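Local coordinates for interleukin-10-like protein (Human herpesvirus 5, PDB 1LQS) that mimics human interleukin-10, binding the host IL-10 receptor and inducing the immunosuppressive signalling that the virus exploits to evade immunity, at residues Asp67-Phe78 / Arg96-Arg107. Numbering follows the deposited sequence.
Sequences DWLLRRYLEIVF and RSTLESIYKDMR
Two neighbouring helices of the interleukin-10 fold, 62-84 and 89-106, mesh knobs-into-holes here through Leu74, Leu99 and Tyr103. Their segments 67-78 and 96-106 run roughly antiparallel, at 148° with axes 10.1 Å apart. Leu99 fits among Leu70, Tyr73, Leu74 and Phe78: its CD1 meets Leu70 CD2, while its CD2 lies 3.8 Å from Phe78 CE1, at the edge of that ring. Leu74 returns the fit, CD2 lying 3.7 Å from Leu99 CB. Branched leucines suit such places because their two methyls can fill different gaps between turns. Leu70 CD1 touches both the edge of the Tyr103 ring and Met106 SD.

Tyr103 serves both apolar and polar layers. With CG anti to the backbone N (chi1 -167°), its ring reaches across to helix 62-84. There OH donates a hydrogen bond to Asp67 OD1 (2.5 Å), the carboxylate and ring planes standing 39° apart. The other oxygen, Asp67 OD2, accepts from Arg71 NE at 2.7 Å on its syn side, tilted somewhat out of the carboxylate plane, while OD2 itself lies nearly in the guanidinium plane; this salt bridge should steady the carboxylate. A long salt bridge from Asp67 OD1 to Arg107 NE adds a second positive partner, which would probably favour the ionised acid.

Toward the far end of the contact, Arg96 works at both ends of its side chain. Its CB sits over one face of Phe78, 4.1 Å from the ring centroid in a CH-pi contact, and its extended chain carries NH2 to within 3.4 Å of Glu75 OE2 in a salt bridge. Phe78 and Tyr73 also pack against Leu142 and Leu145 of the second subunit, as expected for an antiparallel helix pair in the intertwined IL-10-family dimer, where the partner chain completes each helical bundle.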
ATOM      1  N   ASP C  67       7.227  -1.488 -14.192  1.00 42.30           N
ATOM      2  CA  ASP C  67       7.494  -0.624 -15.345  1.00 41.33           C
ATOM      3  C   ASP C  67       8.946  -0.732 -15.731  1.00 40.85           C
ATOM      4  O   ASP C  67       9.274  -0.910 -16.909  1.00 42.55           O
ATOM      5  CB  ASP C  67       7.186   0.843 -15.050  1.00 41.87           C
ATOM      6  CG  ASP C  67       7.080   1.682 -16.329  1.00 44.33           C
ATOM      7  OD1 ASP C  67       6.047   1.546 -17.024  1.00 44.75           O
ATOM      8  OD2 ASP C  67       8.022   2.459 -16.650  1.00 43.04           O
ATOM      9  N   TRP C  68       9.817  -0.621 -14.733  1.00 39.55           N
ATOM     10  CA  TRP C  68      11.243  -0.716 -14.977  1.00 37.56           C
ATOM     11  C   TRP C  68      11.528  -1.962 -15.777  1.00 36.06           C
ATOM     12  O   TRP C  68      12.137  -1.883 -16.851  1.00 35.77           O
ATOM     13  CB  TRP C  68      12.043  -0.778 -13.670  1.00 38.61           C
ATOM     14  CG  TRP C  68      13.524  -0.716 -13.923  1.00 39.36           C
ATOM     15  CD1 TRP C  68      14.239   0.379 -14.323  1.00 39.30           C
ATOM     16  CD2 TRP C  68      14.452  -1.809 -13.894  1.00 39.30           C
ATOM     17  NE1 TRP C  68      15.551   0.035 -14.550  1.00 39.92           N
ATOM     18  CE2 TRP C  68      15.709  -1.302 -14.295  1.00 40.23           C
ATOM     19  CE3 TRP C  68      14.345  -3.167 -13.574  1.00 40.77           C
ATOM     20  CZ2 TRP C  68      16.853  -2.108 -14.385  1.00 41.55           C
ATOM     21  CZ3 TRP C  68      15.491  -3.973 -13.665  1.00 42.11           C
ATOM     22  CH2 TRP C  68      16.724  -3.435 -14.068  1.00 42.00           C
ATOM     23  N   LEU C  69      11.084  -3.108 -15.252  1.00 34.28           N
ATOM     24  CA  LEU C  69      11.302  -4.391 -15.907  1.00 34.52           C
ATOM     25  C   LEU C  69      10.836  -4.422 -17.349  1.00 36.26           C
ATOM     26  O   LEU C  69      11.622  -4.727 -18.256  1.00 37.30           O
ATOM     27  CB  LEU C  69      10.623  -5.511 -15.141  1.00 34.04           C
ATOM     28  CG  LEU C  69      11.351  -5.987 -13.881  1.00 36.56           C
ATOM     29  CD1 LEU C  69      10.654  -7.239 -13.335  1.00 32.40           C
ATOM     30  CD2 LEU C  69      12.819  -6.280 -14.201  1.00 35.15           C
ATOM     31  N   LEU C  70       9.561  -4.106 -17.566  1.00 36.10           N
ATOM     32  CA  LEU C  70       9.001  -4.108 -18.908  1.00 36.77           C
ATOM     33  C   LEU C  70       9.787  -3.219 -19.883  1.00 38.32           C
ATOM     34  O   LEU C  70       9.962  -3.570 -21.061  1.00 37.61           O
ATOM     35  CB  LEU C  70       7.536  -3.683 -18.845  1.00 36.90           C
ATOM     36  CG  LEU C  70       6.610  -4.646 -18.087  1.00 36.57           C
ATOM     37  CD1 LEU C  70       5.262  -3.997 -17.844  1.00 34.35           C
ATOM     38  CD2 LEU C  70       6.450  -5.928 -18.881  1.00 35.41           C
ATOM     39  N   ARG C  71      10.268  -2.076 -19.400  1.00 38.75           N
ATOM     40  CA  ARG C  71      11.035  -1.172 -20.257  1.00 40.03           C
ATOM     41  C   ARG C  71      12.394  -1.786 -20.557  1.00 39.03           C
ATOM     42  O   ARG C  71      12.903  -1.703 -21.680  1.00 39.00           O
ATOM     43  CB  ARG C  71      11.240   0.185 -19.574  1.00 41.70           C
ATOM     44  CG  ARG C  71      10.106   1.167 -19.731  1.00 44.00           C
ATOM     45  CD  ARG C  71      10.215   2.319 -18.725  1.00 44.83           C
ATOM     46  NE  ARG C  71       9.183   3.318 -18.984  1.00 47.83           N
ATOM     47  CZ  ARG C  71       9.213   4.171 -20.008  1.00 47.41           C
ATOM     48  NH1 ARG C  71      10.228   4.147 -20.851  1.00 48.98           N
ATOM     49  NH2 ARG C  71       8.221   5.026 -20.203  1.00 47.31           N
ATOM     50  N   ARG C  72      12.974  -2.393 -19.529  1.00 38.15           N
ATOM     51  CA  ARG C  72      14.283  -3.021 -19.625  1.00 39.46           C
ATOM     52  C   ARG C  72      14.266  -4.113 -20.705  1.00 41.30           C
ATOM     53  O   ARG C  72      15.208  -4.259 -21.480  1.00 41.41           O
ATOM     54  CB  ARG C  72      14.650  -3.579 -18.241  1.00 39.15           C
ATOM     55  CG  ARG C  72      15.888  -4.438 -18.158  1.00 38.99           C
ATOM     56  CD  ARG C  72      17.074  -3.762 -18.760  1.00 42.83           C
ATOM     57  NE  ARG C  72      18.315  -4.226 -18.148  1.00 45.55           N
ATOM     58  CZ  ARG C  72      19.056  -3.489 -17.323  1.00 45.97           C
ATOM     59  NH1 ARG C  72      18.679  -2.252 -17.013  1.00 44.14           N
ATOM     60  NH2 ARG C  72      20.178  -3.987 -16.816  1.00 46.03           N
ATOM     61  N   TYR C  73      13.177  -4.866 -20.765  1.00 42.39           N
ATOM     62  CA  TYR C  73      13.059  -5.918 -21.750  1.00 43.00           C
ATOM     63  C   TYR C  73      12.772  -5.374 -23.135  1.00 43.24           C
ATOM     64  O   TYR C  73      13.415  -5.757 -24.114  1.00 45.37           O
ATOM     65  CB  TYR C  73      11.948  -6.878 -21.360  1.00 42.16           C
ATOM     66  CG  TYR C  73      12.360  -7.925 -20.364  1.00 41.34           C
ATOM     67  CD1 TYR C  73      12.942  -9.114 -20.779  1.00 40.06           C
ATOM     68  CD2 TYR C  73      12.101  -7.758 -19.011  1.00 40.84           C
ATOM     69  CE1 TYR C  73      13.242 -10.117 -19.864  1.00 40.51           C
ATOM     70  CE2 TYR C  73      12.398  -8.751 -18.095  1.00 39.32           C
ATOM     71  CZ  TYR C  73      12.959  -9.928 -18.524  1.00 39.02           C
ATOM     72  OH  TYR C  73      13.187 -10.930 -17.614  1.00 38.31           O
ATOM     73  N   LEU C  74      11.793  -4.491 -23.234  1.00 42.54           N
ATOM     74  CA  LEU C  74      11.468  -3.957 -24.538  1.00 42.73           C
ATOM     75  C   LEU C  74      12.634  -3.186 -25.140  1.00 43.12           C
ATOM     76  O   LEU C  74      12.883  -3.269 -26.341  1.00 41.88           O
ATOM     77  CB  LEU C  74      10.224  -3.067 -24.444  1.00 41.82           C
ATOM     78  CG  LEU C  74       8.959  -3.826 -24.029  1.00 40.19           C
ATOM     79  CD1 LEU C  74       7.740  -2.937 -24.124  1.00 40.04           C
ATOM     80  CD2 LEU C  74       8.777  -5.006 -24.938  1.00 39.83           C
ATOM     81  N   GLU C  75      13.375  -2.476 -24.294  1.00 42.94           N
ATOM     82  CA  GLU C  75      14.476  -1.644 -24.767  1.00 43.17           C
ATOM     83  C   GLU C  75      15.898  -2.202 -24.769  1.00 43.37           C
ATOM     84  O   GLU C  75      16.708  -1.804 -25.599  1.00 43.49           O
ATOM     85  CB  GLU C  75      14.465  -0.322 -23.999  1.00 42.48           C
ATOM     86  CG  GLU C  75      13.185   0.475 -24.165  1.00 41.49           C
ATOM     87  CD  GLU C  75      12.920   0.873 -25.608  1.00 42.71           C
ATOM     88  OE1 GLU C  75      13.836   1.442 -26.248  1.00 42.00           O
ATOM     89  OE2 GLU C  75      11.793   0.628 -26.096  1.00 40.49           O
ATOM     90  N   ILE C  76      16.214  -3.111 -23.857  1.00 43.96           N
ATOM     91  CA  ILE C  76      17.565  -3.654 -23.800  1.00 44.21           C
ATOM     92  C   ILE C  76      17.655  -5.162 -24.004  1.00 44.90           C
ATOM     93  O   ILE C  76      18.313  -5.632 -24.938  1.00 44.40           O
ATOM     94  CB  ILE C  76      18.250  -3.317 -22.453  1.00 44.15           C
ATOM     95  CG1 ILE C  76      18.266  -1.803 -22.227  1.00 43.90           C
ATOM     96  CG2 ILE C  76      19.671  -3.832 -22.458  1.00 44.20           C
ATOM     97  CD1 ILE C  76      18.969  -1.037 -23.318  1.00 43.35           C
ATOM     98  N   VAL C  77      16.999  -5.916 -23.126  1.00 45.53           N
ATOM     99  CA  VAL C  77      17.035  -7.377 -23.192  1.00 45.78           C
ATOM    100  C   VAL C  77      16.651  -7.965 -24.553  1.00 46.47           C
ATOM    101  O   VAL C  77      17.455  -8.648 -25.193  1.00 45.00           O
ATOM    102  CB  VAL C  77      16.127  -8.009 -22.117  1.00 46.38           C
ATOM    103  CG1 VAL C  77      16.391  -9.503 -22.047  1.00 46.22           C
ATOM    104  CG2 VAL C  77      16.367  -7.359 -20.763  1.00 44.46           C
ATOM    105  N   PHE C  78      15.426  -7.714 -25.003  1.00 46.20           N
ATOM    106  CA  PHE C  78      15.023  -8.266 -26.285  1.00 47.22           C
ATOM    107  C   PHE C  78      15.935  -7.849 -27.427  1.00 48.25           C
ATOM    108  O   PHE C  78      16.392  -8.705 -28.188  1.00 51.06           O
ATOM    109  CB  PHE C  78      13.565  -7.924 -26.613  1.00 45.95           C
ATOM    110  CG  PHE C  78      12.585  -8.968 -26.147  1.00 44.52           C
ATOM    111  CD1 PHE C  78      11.712  -8.708 -25.100  1.00 43.28           C
ATOM    112  CD2 PHE C  78      12.550 -10.220 -26.751  1.00 44.23           C
ATOM    113  CE1 PHE C  78      10.825  -9.671 -24.661  1.00 41.48           C
ATOM    114  CE2 PHE C  78      11.661 -11.193 -26.314  1.00 44.64           C
ATOM    115  CZ  PHE C  78      10.796 -10.912 -25.264  1.00 43.59           C
ATOM    116  N   ARG C  96       8.578  -9.599 -28.219  1.00 43.75           N
ATOM    117  CA  ARG C  96       8.787  -8.185 -27.905  1.00 42.33           C
ATOM    118  C   ARG C  96       7.558  -7.411 -28.347  1.00 40.92           C
ATOM    119  O   ARG C  96       7.043  -6.558 -27.621  1.00 40.51           O
ATOM    120  CB  ARG C  96      10.020  -7.626 -28.624  1.00 43.53           C
ATOM    121  CG  ARG C  96      10.368  -6.184 -28.210  1.00 44.82           C
ATOM    122  CD  ARG C  96      11.298  -5.511 -29.207  1.00 48.54           C
ATOM    123  NE  ARG C  96      11.712  -4.151 -28.825  1.00 52.79           N
ATOM    124  CZ  ARG C  96      10.899  -3.100 -28.691  1.00 54.48           C
ATOM    125  NH1 ARG C  96       9.593  -3.216 -28.899  1.00 55.05           N
ATOM    126  NH2 ARG C  96      11.399  -1.915 -28.360  1.00 54.49           N
ATOM    127  N   SER C  97       7.101  -7.743 -29.549  1.00 39.12           N
ATOM    128  CA  SER C  97       5.934  -7.136 -30.182  1.00 38.33           C
ATOM    129  C   SER C  97       4.688  -7.250 -29.302  1.00 38.95           C
ATOM    130  O   SER C  97       3.996  -6.260 -29.047  1.00 38.34           O
ATOM    131  CB  SER C  97       5.693  -7.836 -31.518  1.00 39.43           C
ATOM    132  OG  SER C  97       4.756  -7.156 -32.323  1.00 42.85           O
ATOM    133  N   THR C  98       4.403  -8.469 -28.848  1.00 38.73           N
ATOM    134  CA  THR C  98       3.250  -8.722 -27.996  1.00 38.62           C
ATOM    135  C   THR C  98       3.439  -8.054 -26.630  1.00 38.67           C
ATOM    136  O   THR C  98       2.492  -7.527 -26.043  1.00 38.83           O
ATOM    137  CB  THR C  98       3.025 -10.245 -27.797  1.00 38.32           C
ATOM    138  OG1 THR C  98       2.578 -10.828 -29.024  1.00 39.35           O
ATOM    139  CG2 THR C  98       1.992 -10.507 -26.707  1.00 38.03           C
ATOM    140  N   LEU C  99       4.663  -8.075 -26.125  1.00 38.39           N
ATOM    141  CA  LEU C  99       4.915  -7.474 -24.834  1.00 38.84           C
ATOM    142  C   LEU C  99       4.699  -5.990 -24.994  1.00 39.86           C
ATOM    143  O   LEU C  99       4.174  -5.323 -24.100  1.00 39.57           O
ATOM    144  CB  LEU C  99       6.340  -7.774 -24.382  1.00 39.31           C
ATOM    145  CG  LEU C  99       6.697  -7.470 -22.925  1.00 39.30           C
ATOM    146  CD1 LEU C  99       5.595  -7.951 -21.981  1.00 39.63           C
ATOM    147  CD2 LEU C  99       8.023  -8.142 -22.614  1.00 37.65           C
ATOM    148  N   GLU C 100       5.085  -5.479 -26.158  1.00 41.13           N
ATOM    149  CA  GLU C 100       4.924  -4.065 -26.461  1.00 43.05           C
ATOM    150  C   GLU C 100       3.416  -3.763 -26.426  1.00 45.09           C
ATOM    151  O   GLU C 100       2.972  -2.802 -25.799  1.00 45.19           O
ATOM    152  CB  GLU C 100       5.520  -3.778 -27.844  1.00 43.02           C
ATOM    153  CG  GLU C 100       5.830  -2.315 -28.142  1.00 45.58           C
ATOM    154  CD  GLU C 100       6.825  -1.699 -27.161  1.00 47.90           C
ATOM    155  OE1 GLU C 100       7.896  -2.302 -26.924  1.00 51.12           O
ATOM    156  OE2 GLU C 100       6.546  -0.602 -26.636  1.00 46.73           O
ATOM    157  N   SER C 101       2.632  -4.613 -27.082  1.00 46.28           N
ATOM    158  CA  SER C 101       1.188  -4.448 -27.129  1.00 46.63           C
ATOM    159  C   SER C 101       0.626  -4.315 -25.719  1.00 47.19           C
ATOM    160  O   SER C 101      -0.201  -3.438 -25.448  1.00 46.48           O
ATOM    161  CB  SER C 101       0.549  -5.645 -27.834  1.00 47.22           C
ATOM    162  OG  SER C 101      -0.851  -5.484 -27.954  1.00 47.23           O
ATOM    163  N   ILE C 102       1.079  -5.189 -24.824  1.00 46.66           N
ATOM    164  CA  ILE C 102       0.633  -5.155 -23.435  1.00 46.32           C
ATOM    165  C   ILE C 102       1.024  -3.840 -22.731  1.00 47.07           C
ATOM    166  O   ILE C 102       0.195  -3.229 -22.056  1.00 46.47           O
ATOM    167  CB  ILE C 102       1.212  -6.351 -22.635  1.00 44.58           C
ATOM    168  CG1 ILE C 102       0.721  -7.660 -23.249  1.00 43.75           C
ATOM    169  CG2 ILE C 102       0.778  -6.271 -21.181  1.00 42.58           C
ATOM    170  CD1 ILE C 102       1.121  -8.881 -22.475  1.00 41.87           C
ATOM    171  N   TYR C 103       2.276  -3.403 -22.905  1.00 45.99           N
ATOM    172  CA  TYR C 103       2.758  -2.173 -22.275  1.00 44.89           C
ATOM    173  C   TYR C 103       1.963  -0.930 -22.657  1.00 45.50           C
ATOM    174  O   TYR C 103       1.609  -0.131 -21.794  1.00 46.01           O
ATOM    175  CB  TYR C 103       4.227  -1.929 -22.614  1.00 43.68           C
ATOM    176  CG  TYR C 103       4.871  -0.852 -21.760  1.00 41.82           C
ATOM    177  CD1 TYR C 103       4.970  -1.001 -20.377  1.00 41.69           C
ATOM    178  CD2 TYR C 103       5.378   0.308 -22.326  1.00 39.87           C
ATOM    179  CE1 TYR C 103       5.553  -0.029 -19.583  1.00 40.74           C
ATOM    180  CE2 TYR C 103       5.965   1.287 -21.538  1.00 40.65           C
ATOM    181  CZ  TYR C 103       6.050   1.111 -20.164  1.00 40.37           C
ATOM    182  OH  TYR C 103       6.636   2.071 -19.373  1.00 38.85           O
ATOM    183  N   LYS C 104       1.703  -0.755 -23.948  1.00 46.09           N
ATOM    184  CA  LYS C 104       0.943   0.394 -24.415  1.00 46.68           C
ATOM    185  C   LYS C 104      -0.432   0.425 -23.764  1.00 46.91           C
ATOM    186  O   LYS C 104      -0.956   1.500 -23.473  1.00 48.01           O
ATOM    187  CB  LYS C 104       0.795   0.362 -25.940  1.00 48.36           C
ATOM    188  CG  LYS C 104       2.118   0.572 -26.679  1.00 51.77           C
ATOM    189  CD  LYS C 104       1.937   0.618 -28.191  1.00 53.91           C
ATOM    190  CE  LYS C 104       3.276   0.827 -28.891  1.00 54.58           C
ATOM    191  NZ  LYS C 104       3.164   0.833 -30.380  1.00 55.07           N
ATOM    192  N   ASP C 105      -1.016  -0.753 -23.532  1.00 46.14           N
ATOM    193  CA  ASP C 105      -2.332  -0.838 -22.897  1.00 44.69           C
ATOM    194  C   ASP C 105      -2.282  -0.640 -21.388  1.00 44.42           C
ATOM    195  O   ASP C 105      -3.226  -0.131 -20.797  1.00 44.41           O
ATOM    196  CB  ASP C 105      -2.993  -2.181 -23.198  1.00 43.70           C
ATOM    197  CG  ASP C 105      -3.767  -2.166 -24.494  1.00 44.40           C
ATOM    198  OD1 ASP C 105      -4.458  -3.175 -24.774  1.00 42.11           O
ATOM    199  OD2 ASP C 105      -3.679  -1.146 -25.228  1.00 43.37           O
ATOM    200  N   MET C 106      -1.187  -1.056 -20.765  1.00 45.31           N
ATOM    201  CA  MET C 106      -1.041  -0.904 -19.329  1.00 46.71           C
ATOM    202  C   MET C 106      -0.860   0.562 -18.902  1.00 48.64           C
ATOM    203  O   MET C 106      -1.329   0.958 -17.827  1.00 47.98           O
ATOM    204  CB  MET C 106       0.141  -1.726 -18.833  1.00 46.60           C
ATOM    205  CG  MET C 106      -0.094  -3.218 -18.762  1.00 43.72           C
ATOM    206  SD  MET C 106       1.434  -3.987 -18.176  1.00 42.59           S
ATOM    207  CE  MET C 106       1.422  -3.485 -16.464  1.00 41.84           C
ATOM    208  N   ARG C 107      -0.186   1.366 -19.729  1.00 49.96           N
ATOM    209  CA  ARG C 107       0.018   2.773 -19.389  1.00 52.67           C
ATOM    210  C   ARG C 107      -1.164   3.623 -19.822  1.00 53.17           C
ATOM    211  O   ARG C 107      -1.054   4.833 -19.989  1.00 54.73           O
ATOM    212  CB  ARG C 107       1.308   3.307 -20.012  1.00 53.78           C
ATOM    213  CG  ARG C 107       2.549   2.639 -19.454  1.00 58.09           C
ATOM    214  CD  ARG C 107       3.831   3.390 -19.767  1.00 60.46           C
ATOM    215  NE  ARG C 107       4.147   4.429 -18.783  1.00 63.60           N
ATOM    216  CZ  ARG C 107       3.718   5.689 -18.837  1.00 64.34           C
ATOM    217  NH1 ARG C 107       2.939   6.097 -19.832  1.00 64.97           N
ATOM    218  NH2 ARG C 107       4.086   6.554 -17.900  1.00 63.92           N
TER